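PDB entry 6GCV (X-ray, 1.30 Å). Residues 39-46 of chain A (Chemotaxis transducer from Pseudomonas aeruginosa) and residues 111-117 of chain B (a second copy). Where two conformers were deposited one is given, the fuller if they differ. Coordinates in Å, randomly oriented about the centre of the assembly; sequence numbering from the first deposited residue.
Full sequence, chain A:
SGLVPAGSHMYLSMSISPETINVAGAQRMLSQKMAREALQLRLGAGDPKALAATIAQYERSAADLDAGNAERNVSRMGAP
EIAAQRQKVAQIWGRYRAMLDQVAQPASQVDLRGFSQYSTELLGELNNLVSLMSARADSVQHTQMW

Chain A 39-46: LQLRLGAG
Chain B, residues 111-117: DLRGFSQ

The contact joins the C-terminal end of a helix in chain A to the start of a helix in chain B, burying 322 Å² over both sides; the two run in roughly opposite directions. Chain A enters as helix, already under way at Leu A39, with phi/psi near -63/-38 for Leu A39 to Arg A42. Leu A43 lies at -80/-5, and Gly A44 takes a positive phi (81/15), which favours glycine. A Schellman motif results, with Ala A45 N bonded to Gln A40 O (3.1 Å) and Gly A44 N to Leu A41 O (2.9 Å). Ala A45 follows at -125/27, and Gly A46 opens out at -110/-174. The nearest CA atoms across the contact are those of Ala A45 and Leu B112, 6.5 Å apart.

Chain B opens with Asp B111 (-97/101, chi1 t, chi2 -27°), the N-cap of its helix. Its CA-to-CB bond points away from chain A, and its OD1 accepts from Gly B114 N at 3.0 Å, satisfying an amide that has no helical acceptor in the first turn. Regular helix follows from Leu B112 to Gln B117, with Phe B115 N bonded to Asp B111 O (3.0 Å) and Ser B116 N to Leu B112 O (2.9 Å).

Leu B112 (chi1 m, chi2 t) points toward chain A and forms the apolar part of the contact. Its CD1 packs 3.9 Å from Ala A45 CB and 4.1 Å from CD1 of Leu A43 (m, t), so one methyl touches both side chains.

Arg B113 starts sideways, but its extended chain (m, t, t, chi4 78°) carries the guanidinium to the turn. Ala A45 CA lies over one face of that group, 3.5 Å from Arg B113 NH2, while Gly A44 O stands obliquely at 3.8 Å from the same nitrogen. The approach to Ala A45 is thus one of packing against a planar group.

Gly B114 (-60/-43) makes no contact with chain A, and Phe B115 (chi1 t, chi2 64°) points sideways, its side chain no nearer than 4.9 Å.

Ser B116 (chi1 p) points toward chain A and supplies the polar link. Gln A40, with chi1 and chi2 both t and chi3 -31°, donates from NE2 to Ser B116 OG at 3.1 Å, with an N-H...O angle of 160°. The same NE2 donates to Ala A45 O at 3.0 Å (165°), so one amide group both braces the turn of chain A and ties it to chain B. Gln A40 NE2 also lies 3.3 Å from Leu B112 O. Gln B117 (m, t, chi3 13°) continues the helix out of reach of chain A.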

# COMPACT_ATOMS: atom_id res chain seq x y z
N LEU A 39 -11.54 -9.66 -0.15
CA LEU A 39 -11.34 -11.09 0.08
C LEU A 39 -11.88 -11.51 1.46
O LEU A 39 -12.45 -12.61 1.60
CB LEU A 39 -9.85 -11.44 -0.04
CG LEU A 39 -9.29 -11.28 -1.47
CD1 LEU A 39 -7.77 -11.25 -1.39
CD2 LEU A 39 -9.75 -12.37 -2.38
N GLN A 40 -11.74 -10.66 2.45
CA GLN A 40 -12.29 -10.96 3.76
C GLN A 40 -13.85 -11.03 3.74
O GLN A 40 -14.46 -11.88 4.39
CB GLN A 40 -11.79 -9.98 4.79
CG GLN A 40 -12.09 -10.42 6.21
CD GLN A 40 -11.21 -9.71 7.21
OE1 GLN A 40 -10.06 -9.37 6.92
NE2 GLN A 40 -11.74 -9.48 8.40
N LEU A 41 -14.44 -10.13 2.98
CA LEU A 41 -15.89 -10.21 2.71
C LEU A 41 -16.23 -11.51 1.99
O LEU A 41 -17.24 -12.16 2.32
CB LEU A 41 -16.35 -8.99 1.89
CG LEU A 41 -16.48 -7.71 2.73
CD1 LEU A 41 -16.38 -6.44 1.90
CD2 LEU A 41 -17.81 -7.71 3.50
N ARG A 42 -15.42 -11.94 1.03
CA ARG A 42 -15.72 -13.20 0.37
C ARG A 42 -15.75 -14.38 1.34
O ARG A 42 -16.55 -15.31 1.18
CB ARG A 42 -14.73 -13.46 -0.76
CG ARG A 42 -15.19 -14.57 -1.68
CD ARG A 42 -14.39 -14.65 -2.97
NE ARG A 42 -14.96 -15.57 -3.91
CZ ARG A 42 -16.08 -15.35 -4.61
NH1 ARG A 42 -16.64 -14.16 -4.59
NH2 ARG A 42 -16.56 -16.31 -5.37
N LEU A 43 -14.92 -14.30 2.36
CA LEU A 43 -14.82 -15.28 3.43
C LEU A 43 -15.90 -15.16 4.50
O LEU A 43 -15.97 -15.97 5.39
CB LEU A 43 -13.42 -15.21 4.08
CG LEU A 43 -12.29 -15.78 3.21
CD1 LEU A 43 -10.94 -15.18 3.60
CD2 LEU A 43 -12.26 -17.29 3.33
N GLY A 44 -16.75 -14.13 4.41
CA GLY A 44 -17.86 -13.97 5.37
C GLY A 44 -17.46 -13.35 6.68
O GLY A 44 -18.24 -13.42 7.65
N ALA A 45 -16.27 -12.73 6.74
CA ALA A 45 -15.79 -12.11 7.97
C ALA A 45 -15.41 -10.66 7.79
O ALA A 45 -14.62 -10.11 8.56
CB ALA A 45 -14.62 -12.89 8.55
N GLY A 46 -16.04 -10.01 6.81
CA GLY A 46 -15.66 -8.66 6.43
C GLY A 46 -16.67 -7.60 6.79
O GLY A 46 -17.65 -7.86 7.48
N ASP B 111 -8.87 -16.06 13.73
CA ASP B 111 -9.84 -14.95 13.88
C ASP B 111 -9.52 -13.85 12.89
O ASP B 111 -8.55 -13.08 13.03
CB ASP B 111 -9.77 -14.44 15.31
CG ASP B 111 -10.80 -13.40 15.61
OD1 ASP B 111 -11.23 -12.71 14.73
OD2 ASP B 111 -11.23 -13.31 16.78
N LEU B 112 -10.29 -13.85 11.80
CA LEU B 112 -10.00 -12.96 10.70
C LEU B 112 -10.22 -11.51 11.05
O LEU B 112 -9.52 -10.64 10.55
CB LEU B 112 -10.80 -13.34 9.45
CG LEU B 112 -10.43 -14.65 8.80
CD1 LEU B 112 -11.40 -14.96 7.69
CD2 LEU B 112 -9.00 -14.61 8.29
N ARG B 113 -11.17 -11.20 11.93
CA ARG B 113 -11.34 -9.84 12.37
C ARG B 113 -10.19 -9.37 13.22
O ARG B 113 -9.76 -8.23 13.08
CB ARG B 113 -12.68 -9.64 13.08
CG ARG B 113 -13.86 -9.78 12.14
CD ARG B 113 -15.16 -9.67 12.89
NE ARG B 113 -16.30 -9.95 12.01
CZ ARG B 113 -16.68 -11.17 11.63
NH1 ARG B 113 -16.08 -12.25 12.08
NH2 ARG B 113 -17.70 -11.32 10.83
N GLY B 114 -9.64 -10.25 14.04
CA GLY B 114 -8.42 -9.93 14.77
C GLY B 114 -7.25 -9.61 13.82
O GLY B 114 -6.48 -8.67 14.03
N PHE B 115 -7.14 -10.41 12.78
CA PHE B 115 -6.11 -10.23 11.77
C PHE B 115 -6.25 -8.88 11.05
O PHE B 115 -5.27 -8.14 10.90
CB PHE B 115 -6.14 -11.37 10.76
CG PHE B 115 -5.20 -11.18 9.61
CD1 PHE B 115 -3.84 -11.16 9.83
CD2 PHE B 115 -5.67 -11.03 8.35
CE1 PHE B 115 -2.97 -10.97 8.78
CE2 PHE B 115 -4.80 -10.90 7.28
CZ PHE B 115 -3.46 -10.86 7.52
N SER B 116 -7.46 -8.56 10.61
CA SER B 116 -7.65 -7.30 9.89
C SER B 116 -7.42 -6.12 10.82
O SER B 116 -6.81 -5.13 10.40
CB SER B 116 -8.99 -7.23 9.18
OG SER B 116 -10.03 -7.52 10.05
N GLN B 117 -7.84 -6.21 12.08
CA GLN B 117 -7.53 -5.15 13.01
C GLN B 117 -6.03 -4.94 13.15
O GLN B 117 -5.55 -3.80 13.18
CB GLN B 117 -8.16 -5.43 14.36
CG GLN B 117 -9.69 -5.32 14.39
CD GLN B 117 -10.33 -5.96 15.62
OE1 GLN B 117 -9.66 -6.28 16.60
NE2 GLN B 117 -11.64 -6.14 15.56